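Local coordinates for protein PelD (Pseudomonas aeruginosa, PDB 4EU0) that binds the bacterial second messenger cyclic di-GMP, largely through its GGDEF-like domain, as an effector in pellicle formation, at residues R258-E261 / R266-Q269; Q202-G207 / E252-A257; Q169-S174 / A185-F190; R224-V229 / C289-Q294; E124-F129 / R134-L139. All coordinates share one frame; numbering follows the deposited sequence.

Interaction 1: R258-E261 / R266-Q269; sequences RELE and RIRQ
Ile267 turns its CD1 methyl toward the loop 258-261 and touches two side chains there. The buried, apolar part is the meeting with Leu260: Leu260 CD2 lies 4.0 Å from Ile267 CD1, with the two side chains at about a right angle. CG1 of Ile267 stands beside its backbone N (chi1 -55°), and a nearly extended chi2 (156°) carries CD1 out to the loop. Leu260 packs also on Leu243, Arg247 and Phe250 of helix 236-253.

The other part faces solvent. Glu261 folds back at chi2 (90°), which swings its carboxylate to the strand, and Glu261 OE2 comes to 3.6 Å from Ile267 CD1. That approach, though shorter, carries no polar bond. The charge is answered instead by Arg247, whose NH2 forms a salt bridge with Glu261 OE2, and Glu261 itself remains exposed. Ile267 CD1 thus touches a buried apolar partner and, about a right angle away, an exposed carboxylate. A loop returning from a helix to the outermost strand, 265-272, of a four-stranded antiparallel sheet belongs to the GGDEF-like domain of PelD, whose helix 236-253 also supplies Arg245 to the cyclic di-GMP site.

Interaction 2: Q202-G207 / E252-A257; sequences QRLLEG and ERFGQA
Leu204 overlaps the base of the Arg253 side chain with both of its methyls. Leu204 CD2 lies 3.6 Å from Arg253 CB and Leu204 CD1 lies 3.8 Å from the same atom, so the leucine fork rests against the aliphatic root of the arginine and not on its charged end. A CG anti to the backbone N (chi1 -168°) sends the fork across to helix 236-253. From there Leu204 CD2 also reaches Phe254 CE2, at 3.9 Å, meeting the ring obliquely.

Arg253 and Phe254 are arranged against each other as well. Arg253 CG sits 3.5 Å above the plane of the Phe254 ring, near its rim, while Phe254 CE1 lies above one face of the guanidinium group, again offset to the rim. In the GGDEF-like domain, helices 198-207 and 236-253 cover the same face of the central sheet, the one that carries Phe190, and this contact joins them at the surface just where the second helix ends: Phe254 already leaves helical geometry. The arginine end turns to helix 198-207 too, NH2 making a salt bridge with Glu200 OE1.

One turn along the first helix from Gln202, Glu206 OE2 accepts a bond from Gln202 NE2 (2.9 Å, 166° at the hydrogen), with the acceptor close to the amide plane. The other end of that amide, OE1, takes a hydrogen bond from Arg225 NH1 on strand 225-231.

Interaction 3: Q169-S174 / A185-F190; sequences QYLKRS and ACLYAF
Ser174 and Leu171 face Ala185 and Leu187 where helix 162-181 packs on strand 185-192, the first strand of the GGDEF-like domain. Helix and strand follow each other in the chain, and the helix covers the sheet face turned away from helix 236-253. From CB outward, the Ser174 side chain is short. Ser174 CB lies 4.0 Å from Ala185 CB; Ser174 OG, placed beside the backbone N (chi1 -74°), lies at the same 4.0 Å from that methyl. Ala185 CB therefore rests against the whole CB-OG bond, and the small residues let the backbones come close, with 6.5 Å between Ser174 CA and Ala185 CA.

One turn back along the helix the gap is wider, 8.8 Å from Leu171 CA to Leu187 CA, and larger side chains span it. All four touching residues are buried. Leu187 leans on Leu228 of the neighbouring strand, while Ser174 also touches Pro232 and Leu272. On its outer side the helix borders the GAF domain: Arg173 NE forms a salt bridge with Asp148, and Lys172 NZ donates a hydrogen bond to the carbonyl oxygen of Thr113. In the leucine pair a single methyl from each side makes the touch, Leu171 CD1 standing 4.5 Å from Leu187 CD1.

Interaction 4: R224-V229 / C289-Q294; sequences RRVLLV and CGLNDQ
The four-stranded antiparallel sheet of the GGDEF-like domain is covered at Val226 and Leu228 by the chain that leaves helix 280-288, with Leu291 laid over both. Leu291 divides its fork between the two strand residues. Leu291 CD1 lies 4.1 Å from Leu228 CD2, the side chains slanting across one another, while Leu291 CD2 is 4.4 Å from Val226 CB. Its CG stands beside the backbone N (chi1 -52°), which turns both methyls down onto the strand.

Toward the start of the strand, Val226 CG2 comes to 4.1 Å from the carbonyl oxygen of Cys289. This is a methyl beside a polar atom, and the oxygen is satisfied elsewhere, by the side-chain amide of Asn220. Gly290, with a positive phi of 72°, breaks the helical path directly after Cys289, and the chain then turns, with Leu291 facing the sheet. Beyond the contact Asn292 forms an Asx turn: Gln294 N donates to Asn292 OD1 at 3.0 Å, bent to 133° at the hydrogen.

The touching residues are all buried. Strand 225-231 lies between strands 214-219 and 185-192; Leu291 reaches over to Leu218 of the first, Leu228 packs on Ala189 of the second, and Leu285 and Phe284 of helix 280-288 continue the cover over Leu228 and Cys289.

Interaction 5: E124-F129 / R134-L139; sequences EQMPFF and RTFSLL
Leu139 N donates to the carbonyl oxygen of Thr135 at 2.9 Å, a regular bond within the helix; the contact itself is apolar. That turn of helix 133-150 presents Phe136 and Leu139 to Met126, the one residue of the loop 124-129 that packs against them. Met126 runs out extended at chi2 (-176°) and then kinks at chi3 (68°), which lets its last two atoms serve different partners. Met126 SD comes to the edge of the Phe136 ring, near the ring plane, 4.4 Å from Phe136 CE1. The terminal methyl turns away from the ring toward Leu139, and Met126 CE stops 4.4 Å from Leu139 CD2.

These are loose van der Waals separations, yet all three residues are buried. Val106 of strand 106-111 touches both Met126 and Phe136, adding a contact from the sheet, and Phe131 meets the Phe136 ring edge-to-face. Just before Met126, Glu124 and Gln125 both face Ile43 in a classic beta bulge where the chain turns a corner out of strand 117-123. Met126 thus links the loop after the central strand to the following helix, beside the antiparallel sheet whose strand order 2-1-5-4-3 is that of a GAF domain.

How the interactions relate
Interactions 1 to 4 belong to the GGDEF-like half, while interaction 5 lies in the GAF domain, with its centre about 44 Å from that of interaction 1. Interactions 1, 3 and 4 share one sheet: strands 265-272 and 225-231 flank 185-192, bonded to it through Arg268 O with Ala189 N and Tyr188 O with Val229 N. Interactions 3 and 4 are buried and mostly apolar, on the sheet face that holds Leu187 and Leu228. Interaction 1 is partly buried and interaction 2 lies at the surface, both around helix 236-253; their methyl contacts involve charged residues whose salt bridges go to partners outside the segments. Interaction 5 is buried like 3 and 4, but relies on a thioether and an aromatic edge.

Interaction 1: R258-E261 / R266-Q269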
# COMPACT_ATOMS: atom_id res chain seq x y z
N ARG A 258 -29.22 17.05 -10.67
CA ARG A 258 -28.99 15.64 -10.52
C ARG A 258 -28.05 15.39 -9.36
O ARG A 258 -27.07 16.12 -9.16
CB ARG A 258 -28.38 15.07 -11.80
CG ARG A 258 -28.78 13.66 -12.09
CD ARG A 258 -29.82 13.58 -13.19
NE ARG A 258 -31.17 13.87 -12.73
CZ ARG A 258 -32.27 13.52 -13.40
NH1 ARG A 258 -32.17 12.86 -14.54
NH2 ARG A 258 -33.47 13.82 -12.91
N GLU A 259 -28.34 14.36 -8.58
CA GLU A 259 -27.43 13.89 -7.55
C GLU A 259 -26.95 12.51 -7.94
O GLU A 259 -27.56 11.85 -8.78
CB GLU A 259 -28.13 13.86 -6.18
CG GLU A 259 -28.76 15.19 -5.78
CD GLU A 259 -27.75 16.29 -5.44
OE1 GLU A 259 -26.55 15.99 -5.25
OE2 GLU A 259 -28.15 17.46 -5.36
N LEU A 260 -25.83 12.07 -7.36
CA LEU A 260 -25.34 10.72 -7.58
C LEU A 260 -26.52 9.76 -7.41
O LEU A 260 -26.72 8.86 -8.22
CB LEU A 260 -24.23 10.35 -6.57
CG LEU A 260 -22.77 10.72 -6.82
CD1 LEU A 260 -22.54 12.22 -6.79
CD2 LEU A 260 -21.92 10.07 -5.74
N GLU A 261 -27.31 9.99 -6.37
CA GLU A 261 -28.37 9.05 -6.00
C GLU A 261 -29.52 9.01 -7.01
O GLU A 261 -30.11 7.96 -7.25
CB GLU A 261 -28.86 9.33 -4.58
CG GLU A 261 -27.83 8.98 -3.49
CD GLU A 261 -26.88 10.13 -3.13
OE1 GLU A 261 -26.87 11.16 -3.82
OE2 GLU A 261 -26.15 10.00 -2.13
N ARG A 266 -25.94 3.88 -5.55
CA ARG A 266 -26.07 3.51 -4.14
C ARG A 266 -24.66 3.47 -3.55
O ARG A 266 -23.83 2.70 -4.01
CB ARG A 266 -26.72 2.13 -3.98
CG ARG A 266 -28.24 2.10 -4.16
CD ARG A 266 -28.87 1.07 -3.22
NE ARG A 266 -28.38 1.23 -1.85
CZ ARG A 266 -29.10 1.65 -0.81
NH1 ARG A 266 -30.39 1.93 -0.96
NH2 ARG A 266 -28.53 1.77 0.38
N ILE A 267 -24.38 4.33 -2.57
CA ILE A 267 -23.05 4.40 -1.96
C ILE A 267 -22.97 3.54 -0.69
O ILE A 267 -23.82 3.65 0.19
CB ILE A 267 -22.67 5.86 -1.56
CG1 ILE A 267 -22.78 6.80 -2.76
CG2 ILE A 267 -21.26 5.92 -0.94
CD1 ILE A 267 -23.01 8.26 -2.34
N ARG A 268 -21.95 2.69 -0.63
CA ARG A 268 -21.70 1.87 0.54
C ARG A 268 -20.25 2.11 0.92
O ARG A 268 -19.38 2.11 0.07
CB ARG A 268 -21.93 0.39 0.22
CG ARG A 268 -23.37 0.03 -0.17
CD ARG A 268 -23.37 -1.10 -1.23
NE ARG A 268 -24.71 -1.49 -1.71
CZ ARG A 268 -25.67 -1.95 -0.91
NH1 ARG A 268 -25.45 -2.06 0.38
NH2 ARG A 268 -26.86 -2.29 -1.40
N GLN A 269 -20.01 2.35 2.21
CA GLN A 269 -18.68 2.71 2.69
C GLN A 269 -18.25 1.75 3.78
O GLN A 269 -19.06 1.34 4.61
CB GLN A 269 -18.72 4.15 3.23
CG GLN A 269 -17.40 4.72 3.68
CD GLN A 269 -17.51 6.16 4.20
OE1 GLN A 269 -18.49 6.86 3.94
NE2 GLN A 269 -16.49 6.60 4.91

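Interaction 2: Q202-G207 / E252-A257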
# COMPACT_ATOMS: atom_id res chain seq x y z
N GLN A 202 -20.03 5.22 -14.33
CA GLN A 202 -18.81 4.44 -14.10
C GLN A 202 -17.59 5.11 -14.73
O GLN A 202 -16.53 5.19 -14.10
CB GLN A 202 -18.95 3.01 -14.62
CG GLN A 202 -17.83 2.08 -14.15
CD GLN A 202 -17.99 0.68 -14.69
OE1 GLN A 202 -18.98 0.00 -14.41
NE2 GLN A 202 -17.00 0.23 -15.46
N ARG A 203 -17.76 5.63 -15.94
CA ARG A 203 -16.65 6.29 -16.61
C ARG A 203 -16.18 7.53 -15.85
O ARG A 203 -14.98 7.81 -15.78
CB ARG A 203 -17.01 6.65 -18.05
CG ARG A 203 -17.02 5.46 -18.96
CD ARG A 203 -17.61 5.80 -20.31
NE ARG A 203 -17.51 4.68 -21.24
CZ ARG A 203 -16.45 4.41 -22.00
NH1 ARG A 203 -15.38 5.20 -21.96
NH2 ARG A 203 -16.47 3.36 -22.81
N LEU A 204 -17.14 8.26 -15.28
CA LEU A 204 -16.79 9.43 -14.47
C LEU A 204 -16.05 9.00 -13.20
O LEU A 204 -15.06 9.61 -12.81
CB LEU A 204 -18.04 10.27 -14.15
CG LEU A 204 -17.78 11.67 -13.57
CD1 LEU A 204 -17.18 12.60 -14.61
CD2 LEU A 204 -19.07 12.27 -13.01
N LEU A 205 -16.53 7.94 -12.56
CA LEU A 205 -15.86 7.42 -11.36
C LEU A 205 -14.44 6.93 -11.70
O LEU A 205 -13.48 7.24 -10.98
CB LEU A 205 -16.71 6.31 -10.72
CG LEU A 205 -17.98 6.77 -10.01
CD1 LEU A 205 -18.86 5.55 -9.72
CD2 LEU A 205 -17.66 7.56 -8.71
N GLU A 206 -14.29 6.22 -12.82
CA GLU A 206 -12.97 5.79 -13.27
C GLU A 206 -12.02 6.97 -13.47
O GLU A 206 -10.87 6.91 -13.05
CB GLU A 206 -13.05 4.96 -14.55
CG GLU A 206 -13.76 3.62 -14.38
CD GLU A 206 -13.92 2.91 -15.71
OE1 GLU A 206 -12.98 2.97 -16.55
OE2 GLU A 206 -14.98 2.29 -15.94
N GLY A 207 -12.51 8.04 -14.08
CA GLY A 207 -11.66 9.19 -14.39
C GLY A 207 -11.24 9.98 -13.16
O GLY A 207 -10.28 10.74 -13.22
N GLU A 252 -20.82 18.74 -12.37
CA GLU A 252 -20.31 19.26 -13.64
C GLU A 252 -20.73 18.35 -14.80
O GLU A 252 -21.13 18.83 -15.87
CB GLU A 252 -18.78 19.38 -13.59
CG GLU A 252 -18.27 20.56 -12.77
CD GLU A 252 -16.75 20.68 -12.76
OE1 GLU A 252 -16.06 19.91 -13.47
OE2 GLU A 252 -16.25 21.57 -12.03
N ARG A 253 -20.62 17.04 -14.59
CA ARG A 253 -20.86 16.08 -15.66
C ARG A 253 -22.34 15.93 -16.03
O ARG A 253 -22.68 15.91 -17.21
CB ARG A 253 -20.27 14.72 -15.30
CG ARG A 253 -20.60 13.59 -16.26
CD ARG A 253 -20.05 13.82 -17.67
NE ARG A 253 -20.45 12.72 -18.52
CZ ARG A 253 -21.64 12.61 -19.10
NH1 ARG A 253 -22.55 13.57 -18.97
NH2 ARG A 253 -21.90 11.54 -19.84
N PHE A 254 -23.19 15.80 -15.02
CA PHE A 254 -24.60 15.52 -15.23
C PHE A 254 -25.35 16.75 -14.75
O PHE A 254 -24.73 17.76 -14.42
CB PHE A 254 -25.00 14.27 -14.43
CG PHE A 254 -24.26 13.01 -14.83
CD1 PHE A 254 -24.62 12.32 -15.99
CD2 PHE A 254 -23.22 12.51 -14.05
CE1 PHE A 254 -23.95 11.16 -16.36
CE2 PHE A 254 -22.55 11.34 -14.40
CZ PHE A 254 -22.92 10.66 -15.56
N GLY A 255 -26.68 16.72 -14.72
CA GLY A 255 -27.40 17.88 -14.14
C GLY A 255 -26.87 18.46 -12.82
O GLY A 255 -26.31 17.74 -11.98
N GLN A 256 -27.04 19.77 -12.63
CA GLN A 256 -26.91 20.38 -11.31
C GLN A 256 -28.11 19.90 -10.48
O GLN A 256 -28.01 19.74 -9.26
CB GLN A 256 -26.90 21.91 -11.41
CG GLN A 256 -26.34 22.64 -10.20
CD GLN A 256 -24.86 22.38 -9.97
OE1 GLN A 256 -24.02 22.70 -10.81
NE2 GLN A 256 -24.54 21.81 -8.82
N ALA A 257 -29.23 19.67 -11.16
CA ALA A 257 -30.46 19.14 -10.57
C ALA A 257 -30.40 17.61 -10.44
O ALA A 257 -31.41 16.96 -10.15
CB ALA A 257 -31.67 19.56 -11.39

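Interaction 3: Q169-S174 / A185-F190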
# COMPACT_ATOMS: atom_id res chain seq x y z
N GLN A 169 -3.49 -6.51 -3.82
CA GLN A 169 -2.29 -6.14 -3.07
C GLN A 169 -2.49 -4.92 -2.18
O GLN A 169 -2.20 -4.97 -1.00
CB GLN A 169 -1.10 -5.93 -4.00
CG GLN A 169 0.19 -5.58 -3.25
CD GLN A 169 1.33 -5.16 -4.16
OE1 GLN A 169 2.45 -5.66 -4.03
NE2 GLN A 169 1.04 -4.25 -5.09
N TYR A 170 -2.99 -3.82 -2.75
CA TYR A 170 -3.21 -2.60 -2.00
C TYR A 170 -4.19 -2.79 -0.84
O TYR A 170 -3.98 -2.26 0.24
CB TYR A 170 -3.67 -1.46 -2.93
CG TYR A 170 -2.60 -0.78 -3.77
CD1 TYR A 170 -2.61 0.61 -3.94
CD2 TYR A 170 -1.60 -1.51 -4.42
CE1 TYR A 170 -1.65 1.26 -4.73
CE2 TYR A 170 -0.62 -0.86 -5.21
CZ TYR A 170 -0.67 0.52 -5.36
OH TYR A 170 0.27 1.17 -6.12
N LEU A 171 -5.26 -3.55 -1.08
CA LEU A 171 -6.23 -3.85 -0.03
C LEU A 171 -5.57 -4.61 1.12
O LEU A 171 -5.77 -4.27 2.29
CB LEU A 171 -7.43 -4.62 -0.58
CG LEU A 171 -8.49 -5.06 0.44
CD1 LEU A 171 -9.10 -3.88 1.18
CD2 LEU A 171 -9.56 -5.85 -0.30
N LYS A 172 -4.78 -5.62 0.80
CA LYS A 172 -4.13 -6.40 1.87
C LYS A 172 -3.17 -5.51 2.65
O LYS A 172 -3.13 -5.55 3.87
CB LYS A 172 -3.40 -7.62 1.33
CG LYS A 172 -2.93 -8.54 2.45
CD LYS A 172 -2.27 -9.81 1.92
CE LYS A 172 -1.90 -10.72 3.08
NZ LYS A 172 -1.37 -12.03 2.62
N ARG A 173 -2.40 -4.69 1.94
CA ARG A 173 -1.51 -3.77 2.62
C ARG A 173 -2.27 -2.81 3.53
O ARG A 173 -1.87 -2.56 4.66
CB ARG A 173 -0.67 -2.98 1.62
CG ARG A 173 0.28 -1.98 2.28
CD ARG A 173 1.22 -2.65 3.33
NE ARG A 173 2.09 -3.65 2.71
CZ ARG A 173 2.92 -4.45 3.37
NH1 ARG A 173 3.66 -5.33 2.70
NH2 ARG A 173 3.00 -4.39 4.70
N SER A 174 -3.40 -2.29 3.04
CA SER A 174 -4.23 -1.43 3.89
C SER A 174 -4.80 -2.15 5.11
O SER A 174 -4.93 -1.54 6.18
CB SER A 174 -5.33 -0.76 3.08
OG SER A 174 -4.81 0.28 2.26
N ALA A 185 -7.90 3.73 6.34
CA ALA A 185 -8.20 3.60 4.92
C ALA A 185 -9.70 3.43 4.77
O ALA A 185 -10.37 3.06 5.74
CB ALA A 185 -7.47 2.40 4.31
N CYS A 186 -10.22 3.70 3.58
CA CYS A 186 -11.65 3.59 3.32
C CYS A 186 -11.88 2.80 2.04
O CYS A 186 -11.17 3.01 1.05
CB CYS A 186 -12.25 4.98 3.14
SG CYS A 186 -14.04 5.03 3.26
N LEU A 187 -12.88 1.92 2.07
CA LEU A 187 -13.39 1.27 0.87
C LEU A 187 -14.75 1.86 0.54
O LEU A 187 -15.64 1.89 1.39
CB LEU A 187 -13.59 -0.24 1.09
CG LEU A 187 -12.75 -1.31 0.41
CD1 LEU A 187 -13.39 -2.69 0.71
CD2 LEU A 187 -12.58 -1.09 -1.10
N TYR A 188 -14.91 2.32 -0.69
CA TYR A 188 -16.23 2.69 -1.18
C TYR A 188 -16.67 1.70 -2.23
O TYR A 188 -15.88 1.26 -3.07
CB TYR A 188 -16.20 4.08 -1.83
CG TYR A 188 -16.26 5.24 -0.85
CD1 TYR A 188 -17.46 5.64 -0.30
CD2 TYR A 188 -15.10 5.96 -0.53
CE1 TYR A 188 -17.52 6.72 0.60
CE2 TYR A 188 -15.15 7.05 0.36
CZ TYR A 188 -16.36 7.42 0.91
OH TYR A 188 -16.45 8.48 1.78
N ALA A 189 -17.95 1.36 -2.19
CA ALA A 189 -18.56 0.58 -3.27
C ALA A 189 -19.67 1.42 -3.86
O ALA A 189 -20.61 1.79 -3.14
CB ALA A 189 -19.10 -0.72 -2.75
N PHE A 190 -19.58 1.73 -5.15
CA PHE A 190 -20.64 2.45 -5.84
C PHE A 190 -21.44 1.45 -6.65
O PHE A 190 -20.95 0.91 -7.64
CB PHE A 190 -20.06 3.56 -6.72
CG PHE A 190 -19.27 4.59 -5.97
CD1 PHE A 190 -19.89 5.67 -5.38
CD2 PHE A 190 -17.88 4.48 -5.88
CE1 PHE A 190 -19.17 6.63 -4.66
CE2 PHE A 190 -17.13 5.45 -5.18
CZ PHE A 190 -17.77 6.52 -4.57

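Interaction 4: R224-V229 / C289-Q294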
# COMPACT_ATOMS: atom_id res chain seq x y z
N ARG A 224 -25.62 -5.84 -11.64
CA ARG A 224 -25.38 -4.40 -11.65
C ARG A 224 -23.91 -4.08 -11.61
O ARG A 224 -23.11 -4.83 -11.03
CB ARG A 224 -26.08 -3.73 -10.47
CG ARG A 224 -27.59 -3.81 -10.55
CD ARG A 224 -28.21 -2.78 -9.66
NE ARG A 224 -28.44 -3.28 -8.32
CZ ARG A 224 -29.63 -3.36 -7.74
NH1 ARG A 224 -30.73 -2.98 -8.38
NH2 ARG A 224 -29.73 -3.83 -6.50
N ARG A 225 -23.54 -2.96 -12.24
CA ARG A 225 -22.18 -2.46 -12.16
C ARG A 225 -21.89 -2.06 -10.72
O ARG A 225 -22.70 -1.37 -10.08
CB ARG A 225 -22.01 -1.23 -13.06
CG ARG A 225 -22.27 -1.48 -14.53
CD ARG A 225 -22.25 -0.15 -15.30
NE ARG A 225 -22.42 -0.33 -16.74
CZ ARG A 225 -21.43 -0.59 -17.59
NH1 ARG A 225 -20.18 -0.72 -17.15
NH2 ARG A 225 -21.68 -0.73 -18.89
N VAL A 226 -20.75 -2.50 -10.21
CA VAL A 226 -20.26 -2.04 -8.92
C VAL A 226 -18.83 -1.59 -9.15
O VAL A 226 -18.02 -2.36 -9.68
CB VAL A 226 -20.25 -3.17 -7.86
CG1 VAL A 226 -19.53 -2.70 -6.59
CG2 VAL A 226 -21.67 -3.64 -7.54
N LEU A 227 -18.54 -0.34 -8.78
CA LEU A 227 -17.18 0.14 -8.79
C LEU A 227 -16.66 0.23 -7.36
O LEU A 227 -17.16 1.01 -6.55
CB LEU A 227 -17.06 1.49 -9.48
CG LEU A 227 -15.60 1.95 -9.61
CD1 LEU A 227 -14.85 1.15 -10.69
CD2 LEU A 227 -15.56 3.39 -9.95
N LEU A 228 -15.66 -0.60 -7.06
CA LEU A 228 -15.01 -0.56 -5.77
C LEU A 228 -13.85 0.42 -5.85
O LEU A 228 -13.09 0.41 -6.81
CB LEU A 228 -14.44 -1.94 -5.47
CG LEU A 228 -14.43 -2.55 -4.08
CD1 LEU A 228 -15.61 -2.11 -3.20
CD2 LEU A 228 -14.39 -4.07 -4.31
N VAL A 229 -13.73 1.26 -4.84
CA VAL A 229 -12.58 2.17 -4.74
C VAL A 229 -11.97 2.06 -3.36
O VAL A 229 -12.63 2.30 -2.37
CB VAL A 229 -12.96 3.65 -4.99
CG1 VAL A 229 -11.69 4.50 -5.07
CG2 VAL A 229 -13.77 3.81 -6.28
N CYS A 289 -22.61 -5.90 -0.99
CA CYS A 289 -22.30 -5.51 -2.36
C CYS A 289 -22.62 -6.61 -3.38
O CYS A 289 -22.60 -6.37 -4.58
CB CYS A 289 -20.83 -5.09 -2.50
SG CYS A 289 -20.38 -3.65 -1.52
N GLY A 290 -22.91 -7.81 -2.88
CA GLY A 290 -23.32 -8.93 -3.72
C GLY A 290 -22.19 -9.50 -4.57
O GLY A 290 -22.43 -9.99 -5.67
N LEU A 291 -20.97 -9.42 -4.04
CA LEU A 291 -19.79 -9.90 -4.75
C LEU A 291 -19.39 -11.28 -4.22
O LEU A 291 -20.05 -11.81 -3.31
CB LEU A 291 -18.63 -8.90 -4.61
CG LEU A 291 -18.89 -7.43 -4.97
CD1 LEU A 291 -17.70 -6.55 -4.62
CD2 LEU A 291 -19.26 -7.27 -6.45
N ASN A 292 -18.34 -11.85 -4.79
CA ASN A 292 -17.86 -13.17 -4.37
C ASN A 292 -16.34 -13.27 -4.32
O ASN A 292 -15.64 -12.38 -4.80
CB ASN A 292 -18.47 -14.30 -5.22
CG ASN A 292 -18.12 -14.19 -6.69
OD1 ASN A 292 -16.95 -14.08 -7.06
ND2 ASN A 292 -19.14 -14.24 -7.55
N ASP A 293 -15.84 -14.36 -3.74
CA ASP A 293 -14.40 -14.55 -3.55
C ASP A 293 -13.60 -14.73 -4.84
O ASP A 293 -12.37 -14.70 -4.82
CB ASP A 293 -14.15 -15.73 -2.59
CG ASP A 293 -14.73 -17.04 -3.09
OD1 ASP A 293 -15.76 -17.03 -3.80
OD2 ASP A 293 -14.16 -18.10 -2.75
N GLN A 294 -14.31 -14.90 -5.96
CA GLN A 294 -13.65 -14.98 -7.27
C GLN A 294 -13.36 -13.58 -7.82
O GLN A 294 -12.49 -13.42 -8.68
CB GLN A 294 -14.50 -15.79 -8.26
CG GLN A 294 -14.92 -17.18 -7.77
CD GLN A 294 -13.76 -18.11 -7.43
OE1 GLN A 294 -12.65 -18.00 -7.98
NE2 GLN A 294 -14.01 -19.05 -6.52

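Interaction 5: E124-F129 / R134-L139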
# COMPACT_ATOMS: atom_id res chain seq x y z
N GLU A 124 23.28 1.54 11.56
CA GLU A 124 24.37 1.61 12.51
C GLU A 124 24.26 2.83 13.43
O GLU A 124 24.63 2.76 14.60
CB GLU A 124 25.75 1.56 11.83
CG GLU A 124 25.76 1.80 10.33
CD GLU A 124 25.68 0.51 9.50
OE1 GLU A 124 25.57 -0.59 10.09
OE2 GLU A 124 25.73 0.61 8.24
N GLN A 125 23.74 3.93 12.89
CA GLN A 125 23.61 5.16 13.67
C GLN A 125 22.38 5.99 13.29
O GLN A 125 22.17 6.35 12.13
CB GLN A 125 24.88 6.02 13.54
CG GLN A 125 24.92 7.24 14.47
CD GLN A 125 26.03 8.21 14.11
OE1 GLN A 125 27.20 7.85 14.12
NE2 GLN A 125 25.65 9.45 13.81
N MET A 126 21.57 6.28 14.29
CA MET A 126 20.50 7.27 14.19
C MET A 126 20.51 8.04 15.51
O MET A 126 20.92 7.48 16.53
CB MET A 126 19.14 6.60 13.97
CG MET A 126 18.88 5.44 14.90
SD MET A 126 17.33 4.58 14.56
CE MET A 126 17.58 3.79 12.99
N PRO A 127 20.10 9.32 15.49
CA PRO A 127 20.06 10.11 16.72
C PRO A 127 19.18 9.44 17.79
O PRO A 127 18.13 8.90 17.48
CB PRO A 127 19.43 11.44 16.28
CG PRO A 127 19.68 11.53 14.83
CD PRO A 127 19.75 10.12 14.31
N PHE A 128 19.62 9.49 19.04
CA PHE A 128 18.90 8.83 20.13
C PHE A 128 17.49 9.36 20.32
O PHE A 128 16.59 8.61 20.71
CB PHE A 128 19.68 8.97 21.44
CG PHE A 128 19.11 8.17 22.58
CD1 PHE A 128 19.43 6.82 22.73
CD2 PHE A 128 18.30 8.78 23.54
CE1 PHE A 128 18.92 6.08 23.81
CE2 PHE A 128 17.79 8.05 24.61
CZ PHE A 128 18.10 6.70 24.75
N PHE A 129 17.29 10.65 20.03
CA PHE A 129 15.97 11.26 20.23
C PHE A 129 14.89 10.72 19.27
O PHE A 129 13.70 10.95 19.51
CB PHE A 129 16.03 12.79 20.22
CG PHE A 129 16.52 13.39 18.93
CD1 PHE A 129 15.64 13.61 17.87
CD2 PHE A 129 17.85 13.78 18.79
CE1 PHE A 129 16.09 14.17 16.68
CE2 PHE A 129 18.30 14.34 17.60
CZ PHE A 129 17.43 14.54 16.54
N ARG A 134 7.85 5.43 17.93
CA ARG A 134 7.22 6.27 16.91
C ARG A 134 7.97 6.21 15.57
O ARG A 134 7.36 6.03 14.51
CB ARG A 134 7.09 7.73 17.40
CG ARG A 134 6.49 8.67 16.35
CD ARG A 134 6.55 10.13 16.76
NE ARG A 134 6.21 10.99 15.63
CZ ARG A 134 6.01 12.30 15.70
NH1 ARG A 134 6.09 12.94 16.87
NH2 ARG A 134 5.71 12.98 14.60
N THR A 135 9.29 6.34 15.62
CA THR A 135 10.13 6.28 14.42
C THR A 135 10.20 4.85 13.87
O THR A 135 10.11 4.64 12.65
CB THR A 135 11.54 6.84 14.68
OG1 THR A 135 11.43 8.12 15.32
CG2 THR A 135 12.34 6.98 13.39
N PHE A 136 10.32 3.87 14.76
CA PHE A 136 10.33 2.47 14.36
C PHE A 136 9.07 2.14 13.57
O PHE A 136 9.14 1.46 12.54
CB PHE A 136 10.45 1.53 15.57
CG PHE A 136 11.72 1.69 16.36
CD1 PHE A 136 12.85 2.29 15.80
CD2 PHE A 136 11.80 1.21 17.66
CE1 PHE A 136 14.02 2.44 16.53
CE2 PHE A 136 12.96 1.34 18.40
CZ PHE A 136 14.08 1.96 17.84
N SER A 137 7.92 2.62 14.04
CA SER A 137 6.65 2.36 13.36
C SER A 137 6.67 2.97 11.97
O SER A 137 6.26 2.33 11.01
CB SER A 137 5.46 2.87 14.18
OG SER A 137 5.36 2.16 15.40
N LEU A 138 7.17 4.20 11.85
CA LEU A 138 7.22 4.84 10.54
C LEU A 138 8.17 4.12 9.57
O LEU A 138 7.86 3.98 8.39
CB LEU A 138 7.55 6.33 10.72
CG LEU A 138 8.52 7.10 9.85
CD1 LEU A 138 8.14 8.58 9.89
CD2 LEU A 138 9.90 6.90 10.43
N LEU A 139 9.31 3.66 10.07
CA LEU A 139 10.26 2.87 9.27
C LEU A 139 9.63 1.56 8.77
O LEU A 139 9.77 1.18 7.60
CB LEU A 139 11.50 2.55 10.11
CG LEU A 139 12.85 3.24 9.88
CD1 LEU A 139 12.78 4.53 9.09
CD2 LEU A 139 13.58 3.43 11.20